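Local structure of CDC25-like phosphatase YCH1 (Saccharomyces cerevisiae, 3FS5) at residues E68-L73 against S107-E112; L74-Q77 against A83-V86. The protein acts as a single-domain protein phosphatase of the rhodanese fold, related to the catalytic domain of Cdc25. All coordinates share one frame; numbering follows the deposited sequence.

Overall arrangement
Both contacts belong to helix 63-78 and follow each other along it, their centres about 9 Å apart. Interaction 1 lies at the surface: Lys70 reaches from the helix to the loop between helix 96-106 and strand 116-121, and the bonds are polar and charged. Interaction 2 is buried: the last turn of the helix lies against the start of strand 84-88, with hydrocarbon packing and no hydrogen bond between the two segments. One place where the two sites touch is Glu112 OE2 of the loop, within 3.4 Å of Leu74 CD1 on the helix. Between these segments, then, the sheet side is mainly aliphatic and the loop side is bonded by Lys70.

Interaction 1 (E68-L73 against S107-E112); sequences ELKHRL and SLDTAE
Lys70 NZ donates to two oxygens of the loop. One is the carbonyl Ser107 O, 2.7 Å from NZ, approached at a C=O...N angle of 152° and from somewhat outside the carbonyl plane. The other is Glu112 OE1, a salt bridge at 3.0 Å from Lys70 NZ, made through the syn lone pair. The anti lone pair takes the backbone N of Asp109 at 2.8 Å from Glu112 OE1, almost straight at 165°, so OE1 is gripped by two donors. In the rhodanese fold of this chain, the loop is the turn from helix 96-106 into strand 116-121, and the lysine ties it to helix 63-78. Asp109 OD2 sits 4.1 Å from Lys70 NZ, beyond a salt bridge, and 2.9 Å from Glu112 OE1; if both acids are ionised, the ammonium would probably ease their repulsion. A methionine in place of Lys70 would probably leave Ser107 O without this donor and Glu112 without its salt-bridge mate. Apolar packing is slight: CG anti to the backbone N (chi1 172°) sends the chain toward the loop, extended beyond CG, and CE lies against the Glu112 carboxylate and near Leu108 CD2. Ser107 OG, beside Lys70 CD, bonds to Leu104 O.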
ATOM      1  N   GLU A  68      -8.621 -12.980  -2.973  1.00 28.02           N
ATOM      2  CA  GLU A  68      -7.905 -13.314  -1.743  1.00 27.51           C
ATOM      3  C   GLU A  68      -7.478 -12.049  -1.002  1.00 24.35           C
ATOM      4  O   GLU A  68      -7.615 -11.962   0.217  1.00 22.57           O
ATOM      5  CB  GLU A  68      -6.662 -14.160  -2.047  1.00 30.61           C
ATOM      6  CG  GLU A  68      -5.655 -14.179  -0.898  1.00 35.63           C
ATOM      7  CD  GLU A  68      -4.379 -14.933  -1.228  1.00 40.33           C
ATOM      8  OE1 GLU A  68      -3.358 -14.689  -0.548  1.00 40.77           O
ATOM      9  OE2 GLU A  68      -4.395 -15.773  -2.153  1.00 41.91           O
ATOM     10  N   LEU A  69      -6.946 -11.079  -1.740  1.00 23.41           N
ATOM     11  CA  LEU A  69      -6.513  -9.821  -1.139  1.00 21.71           C
ATOM     12  C   LEU A  69      -7.709  -9.099  -0.527  1.00 19.78           C
ATOM     13  O   LEU A  69      -7.654  -8.663   0.616  1.00 18.59           O
ATOM     14  CB  LEU A  69      -5.843  -8.923  -2.185  1.00 21.30           C
ATOM     15  CG  LEU A  69      -5.480  -7.513  -1.701  1.00 22.21           C
ATOM     16  CD1 LEU A  69      -4.545  -7.600  -0.494  1.00 18.50           C
ATOM     17  CD2 LEU A  69      -4.839  -6.731  -2.837  1.00 21.44           C
ATOM     18  N   LYS A  70      -8.789  -8.980  -1.294  1.00 21.93           N
ATOM     19  CA  LYS A  70     -10.004  -8.322  -0.821  1.00 23.00           C
ATOM     20  C   LYS A  70     -10.488  -8.958   0.482  1.00 22.61           C
ATOM     21  O   LYS A  70     -10.784  -8.263   1.453  1.00 21.63           O
ATOM     22  CB  LYS A  70     -11.106  -8.425  -1.879  1.00 23.51           C
ATOM     23  CG  LYS A  70     -12.474  -7.943  -1.408  1.00 26.37           C
ATOM     24  CD  LYS A  70     -13.533  -8.170  -2.478  1.00 28.46           C
ATOM     25  CE  LYS A  70     -14.926  -7.846  -1.968  1.00 28.85           C
ATOM     26  NZ  LYS A  70     -15.957  -8.099  -3.009  1.00 30.39           N
ATOM     27  N   HIS A  71     -10.576 -10.283   0.488  1.00 23.27           N
ATOM     28  CA  HIS A  71     -11.022 -11.013   1.665  1.00 23.08           C
ATOM     29  C   HIS A  71     -10.137 -10.712   2.872  1.00 22.96           C
ATOM     30  O   HIS A  71     -10.642 -10.431   3.960  1.00 20.68           O
ATOM     31  CB  HIS A  71     -11.017 -12.519   1.392  1.00 26.75           C
ATOM     32  CG  HIS A  71     -11.420 -13.345   2.574  1.00 31.92           C
ATOM     33  ND1 HIS A  71     -12.724 -13.431   3.014  1.00 34.00           N
ATOM     34  CD2 HIS A  71     -10.683 -14.089   3.436  1.00 34.28           C
ATOM     35  CE1 HIS A  71     -12.774 -14.188   4.095  1.00 33.61           C
ATOM     36  NE2 HIS A  71     -11.550 -14.600   4.373  1.00 35.66           N
ATOM     37  N   ARG A  72      -8.820 -10.771   2.685  1.00 21.44           N
ATOM     38  CA  ARG A  72      -7.900 -10.508   3.785  1.00 23.53           C
ATOM     39  C   ARG A  72      -8.074  -9.106   4.334  1.00 23.31           C
ATOM     40  O   ARG A  72      -8.090  -8.907   5.549  1.00 24.10           O
ATOM     41  CB  ARG A  72      -6.443 -10.681   3.347  1.00 26.24           C
ATOM     42  CG  ARG A  72      -5.976 -12.112   3.245  1.00 32.60           C
ATOM     43  CD  ARG A  72      -4.466 -12.168   3.066  1.00 34.33           C
ATOM     44  NE  ARG A  72      -3.752 -11.779   4.281  1.00 34.84           N
ATOM     45  CZ  ARG A  72      -2.428 -11.688   4.369  1.00 35.68           C
ATOM     46  NH1 ARG A  72      -1.858 -11.333   5.512  1.00 36.69           N
ATOM     47  NH2 ARG A  72      -1.670 -11.942   3.310  1.00 36.06           N
ATOM     48  N   LEU A  73      -8.187  -8.134   3.435  1.00 21.79           N
ATOM     49  CA  LEU A  73      -8.354  -6.746   3.839  1.00 19.86           C
ATOM     50  C   LEU A  73      -9.633  -6.544   4.647  1.00 19.34           C
ATOM     51  O   LEU A  73      -9.598  -5.964   5.732  1.00 18.22           O
ATOM     52  CB  LEU A  73      -8.365  -5.830   2.607  1.00 16.14           C
ATOM     53  CG  LEU A  73      -7.014  -5.674   1.892  1.00 16.47           C
ATOM     54  CD1 LEU A  73      -7.181  -4.809   0.653  1.00 13.23           C
ATOM     55  CD2 LEU A  73      -5.992  -5.050   2.846  1.00 13.97           C
ATOM     56  N   SER A 107     -13.799  -4.153  -7.371  1.00 24.76           N
ATOM     57  CA  SER A 107     -14.210  -5.465  -6.881  1.00 25.63           C
ATOM     58  C   SER A 107     -15.058  -5.379  -5.618  1.00 25.24           C
ATOM     59  O   SER A 107     -15.541  -6.397  -5.126  1.00 23.97           O
ATOM     60  CB  SER A 107     -12.988  -6.355  -6.612  1.00 27.09           C
ATOM     61  OG  SER A 107     -12.337  -5.993  -5.404  1.00 32.02           O
ATOM     62  N   LEU A 108     -15.246  -4.166  -5.100  1.00 25.84           N
ATOM     63  CA  LEU A 108     -16.034  -3.953  -3.885  1.00 27.44           C
ATOM     64  C   LEU A 108     -17.521  -3.751  -4.166  1.00 29.32           C
ATOM     65  O   LEU A 108     -17.888  -3.115  -5.151  1.00 29.14           O
ATOM     66  CB  LEU A 108     -15.520  -2.724  -3.126  1.00 26.50           C
ATOM     67  CG  LEU A 108     -14.088  -2.715  -2.587  1.00 25.44           C
ATOM     68  CD1 LEU A 108     -13.819  -1.389  -1.884  1.00 25.80           C
ATOM     69  CD2 LEU A 108     -13.891  -3.870  -1.631  1.00 25.61           C
ATOM     70  N   ASP A 109     -18.370  -4.294  -3.295  1.00 32.96           N
ATOM     71  CA  ASP A 109     -19.817  -4.134  -3.426  1.00 36.03           C
ATOM     72  C   ASP A 109     -20.168  -2.762  -2.876  1.00 36.47           C
ATOM     73  O   ASP A 109     -19.370  -2.153  -2.166  1.00 34.15           O
ATOM     74  CB  ASP A 109     -20.570  -5.184  -2.605  1.00 40.58           C
ATOM     75  CG  ASP A 109     -20.413  -6.577  -3.152  1.00 45.86           C
ATOM     76  OD1 ASP A 109     -20.780  -6.793  -4.327  1.00 49.02           O
ATOM     77  OD2 ASP A 109     -19.929  -7.457  -2.405  1.00 48.71           O
ATOM     78  N   THR A 110     -21.366  -2.281  -3.188  1.00 36.27           N
ATOM     79  CA  THR A 110     -21.794  -0.977  -2.703  1.00 38.52           C
ATOM     80  C   THR A 110     -21.771  -0.943  -1.174  1.00 38.89           C
ATOM     81  O   THR A 110     -21.563   0.110  -0.568  1.00 40.27           O
ATOM     82  CB  THR A 110     -23.218  -0.635  -3.202  1.00 38.98           C
ATOM     83  OG1 THR A 110     -24.144  -1.622  -2.730  1.00 41.62           O
ATOM     84  CG2 THR A 110     -23.255  -0.608  -4.723  1.00 38.97           C
ATOM     85  N   ALA A 111     -21.971  -2.102  -0.554  1.00 38.84           N
ATOM     86  CA  ALA A 111     -21.974  -2.200   0.903  1.00 38.90           C
ATOM     87  C   ALA A 111     -20.558  -2.190   1.478  1.00 38.54           C
ATOM     88  O   ALA A 111     -20.345  -1.793   2.624  1.00 40.04           O
ATOM     89  CB  ALA A 111     -22.703  -3.468   1.336  1.00 40.14           C
ATOM     90  N   GLU A 112     -19.593  -2.622   0.675  1.00 35.01           N
ATOM     91  CA  GLU A 112     -18.203  -2.672   1.108  1.00 33.01           C
ATOM     92  C   GLU A 112     -17.450  -1.379   0.782  1.00 32.12           C
ATOM     93  O   GLU A 112     -16.334  -1.166   1.257  1.00 31.50           O
ATOM     94  CB  GLU A 112     -17.510  -3.869   0.448  1.00 30.70           C
ATOM     95  CG  GLU A 112     -18.283  -5.170   0.618  1.00 31.18           C
ATOM     96  CD  GLU A 112     -17.726  -6.316  -0.205  1.00 31.00           C
ATOM     97  OE1 GLU A 112     -17.500  -6.124  -1.419  1.00 29.50           O
ATOM     98  OE2 GLU A 112     -17.530  -7.413   0.358  1.00 27.96           O
TER

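Interaction 2 (L74-Q77 against A83-V86); sequences LEKQ and ALNV
Leu84 points from the first residue of strand 84-88 toward the helix, where Gln77 and Lys76 meet it. This is the return of a beta-alpha-beta crossover in the rhodanese fold: the chain leaves strand 52-53, passes through helices 56-61 and 63-78 and comes back as strand 84-88, parallel to the first but with strand 33-37 lying between them. Backbone bonds to Arg117 on one side and Gln34 on the other place the strand inside the sheet. Its far end leads to Cys90, modified in this crystal by a hydroxyethylthio group, at the place where rhodaneses and Cdc25 phosphatases carry the cysteine of their active-site loop.

Leu84 can be followed outward. CB lies 3.7 Å from Gln77 CB and equally close to Gln77 CG, and the two side chains run alongside each other with their directions reversed. Gln77 CG also comes within 3.7 Å of the backbone atom Leu84 N, so the aliphatic part of the glutamine covers the start of the strand before its chain bends at chi2. With CG anti to the backbone N (chi1 174°), Leu84 carries its branch on between the helix and the sheet, where the side chain also touches Leu73.

The methyls then part. CD1 faces the end of Lys76, whose chain crosses the leucine at about a right angle. That lysine bends only at its last torsion, which brings its NZ to 3.8 Å from Leu84 CD1 while the ammonium is bonded to Phe33 O in the neighbouring strand. The other methyl, Leu84 CD2, packs against the helix carbonyl oxygen Leu73 O.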
ATOM      1  N   LEU A  74     -10.756  -7.029   4.124  1.00 19.99           N
ATOM      2  CA  LEU A  74     -12.038  -6.868   4.806  1.00 22.78           C
ATOM      3  C   LEU A  74     -12.084  -7.604   6.136  1.00 23.05           C
ATOM      4  O   LEU A  74     -12.754  -7.168   7.073  1.00 22.19           O
ATOM      5  CB  LEU A  74     -13.184  -7.334   3.900  1.00 22.31           C
ATOM      6  CG  LEU A  74     -13.435  -6.428   2.689  1.00 24.26           C
ATOM      7  CD1 LEU A  74     -14.521  -7.013   1.797  1.00 22.90           C
ATOM      8  CD2 LEU A  74     -13.837  -5.037   3.183  1.00 26.31           C
ATOM      9  N   GLU A  75     -11.362  -8.714   6.220  1.00 24.13           N
ATOM     10  CA  GLU A  75     -11.320  -9.493   7.448  1.00 26.39           C
ATOM     11  C   GLU A  75     -10.599  -8.679   8.523  1.00 25.25           C
ATOM     12  O   GLU A  75     -10.996  -8.677   9.691  1.00 23.74           O
ATOM     13  CB  GLU A  75     -10.604 -10.818   7.190  1.00 31.49           C
ATOM     14  CG  GLU A  75     -10.693 -11.805   8.332  1.00 42.18           C
ATOM     15  CD  GLU A  75     -10.423 -13.225   7.877  1.00 47.31           C
ATOM     16  OE1 GLU A  75     -11.218 -13.745   7.062  1.00 50.08           O
ATOM     17  OE2 GLU A  75      -9.419 -13.818   8.327  1.00 50.47           O
ATOM     18  N   LYS A  76      -9.546  -7.977   8.119  1.00 22.79           N
ATOM     19  CA  LYS A  76      -8.783  -7.137   9.040  1.00 22.27           C
ATOM     20  C   LYS A  76      -9.623  -5.923   9.450  1.00 20.54           C
ATOM     21  O   LYS A  76      -9.588  -5.484  10.603  1.00 21.49           O
ATOM     22  CB  LYS A  76      -7.488  -6.663   8.363  1.00 25.05           C
ATOM     23  CG  LYS A  76      -6.580  -5.783   9.223  1.00 28.22           C
ATOM     24  CD  LYS A  76      -5.279  -5.468   8.477  1.00 31.54           C
ATOM     25  CE  LYS A  76      -4.208  -4.836   9.371  1.00 32.66           C
ATOM     26  NZ  LYS A  76      -4.532  -3.445   9.780  1.00 36.09           N
ATOM     27  N   GLN A  77     -10.382  -5.386   8.500  1.00 19.67           N
ATOM     28  CA  GLN A  77     -11.216  -4.218   8.764  1.00 19.91           C
ATOM     29  C   GLN A  77     -12.317  -4.532   9.776  1.00 22.04           C
ATOM     30  O   GLN A  77     -12.594  -3.736  10.675  1.00 21.38           O
ATOM     31  CB  GLN A  77     -11.827  -3.706   7.450  1.00 19.09           C
ATOM     32  CG  GLN A  77     -12.589  -2.387   7.571  1.00 16.01           C
ATOM     33  CD  GLN A  77     -14.034  -2.564   8.019  1.00 21.23           C
ATOM     34  OE1 GLN A  77     -14.671  -1.616   8.482  1.00 22.14           O
ATOM     35  NE2 GLN A  77     -14.559  -3.775   7.870  1.00 16.22           N
ATOM     36  N   ALA A  83     -13.069   2.543   9.182  1.00 21.94           N
ATOM     37  CA  ALA A  83     -12.663   2.054   7.871  1.00 21.13           C
ATOM     38  C   ALA A  83     -11.174   1.734   7.833  1.00 20.31           C
ATOM     39  O   ALA A  83     -10.377   2.351   8.539  1.00 19.84           O
ATOM     40  CB  ALA A  83     -12.999   3.089   6.810  1.00 19.96           C
ATOM     41  N   LEU A  84     -10.804   0.761   7.011  1.00 18.30           N
ATOM     42  CA  LEU A  84      -9.404   0.383   6.880  1.00 17.72           C
ATOM     43  C   LEU A  84      -8.784   1.205   5.755  1.00 17.28           C
ATOM     44  O   LEU A  84      -9.342   1.310   4.659  1.00 15.09           O
ATOM     45  CB  LEU A  84      -9.274  -1.113   6.556  1.00 17.40           C
ATOM     46  CG  LEU A  84      -7.868  -1.644   6.243  1.00 17.93           C
ATOM     47  CD1 LEU A  84      -7.012  -1.680   7.516  1.00 17.29           C
ATOM     48  CD2 LEU A  84      -7.971  -3.042   5.634  1.00 14.48           C
ATOM     49  N   ASN A  85      -7.636   1.805   6.036  1.00 14.61           N
ATOM     50  CA  ASN A  85      -6.951   2.599   5.034  1.00 16.11           C
ATOM     51  C   ASN A  85      -5.926   1.725   4.320  1.00 15.14           C
ATOM     52  O   ASN A  85      -4.904   1.354   4.893  1.00 16.08           O
ATOM     53  CB  ASN A  85      -6.284   3.796   5.698  1.00 14.09           C
ATOM     54  CG  ASN A  85      -7.292   4.730   6.325  1.00 17.23           C
ATOM     55  OD1 ASN A  85      -7.857   4.439   7.384  1.00 19.73           O
ATOM     56  ND2 ASN A  85      -7.546   5.850   5.664  1.00 15.11           N
ATOM     57  N   VAL A  86      -6.222   1.398   3.066  1.00 15.62           N
ATOM     58  CA  VAL A  86      -5.352   0.548   2.258  1.00 13.66           C
ATOM     59  C   VAL A  86      -4.398   1.392   1.420  1.00 14.67           C
ATOM     60  O   VAL A  86      -4.831   2.256   0.660  1.00 15.41           O
ATOM     61  CB  VAL A  86      -6.190  -0.345   1.327  1.00 15.42           C
ATOM     62  CG1 VAL A  86      -5.285  -1.348   0.618  1.00 15.87           C
ATOM     63  CG2 VAL A  86      -7.276  -1.057   2.134  1.00 15.35           C
TER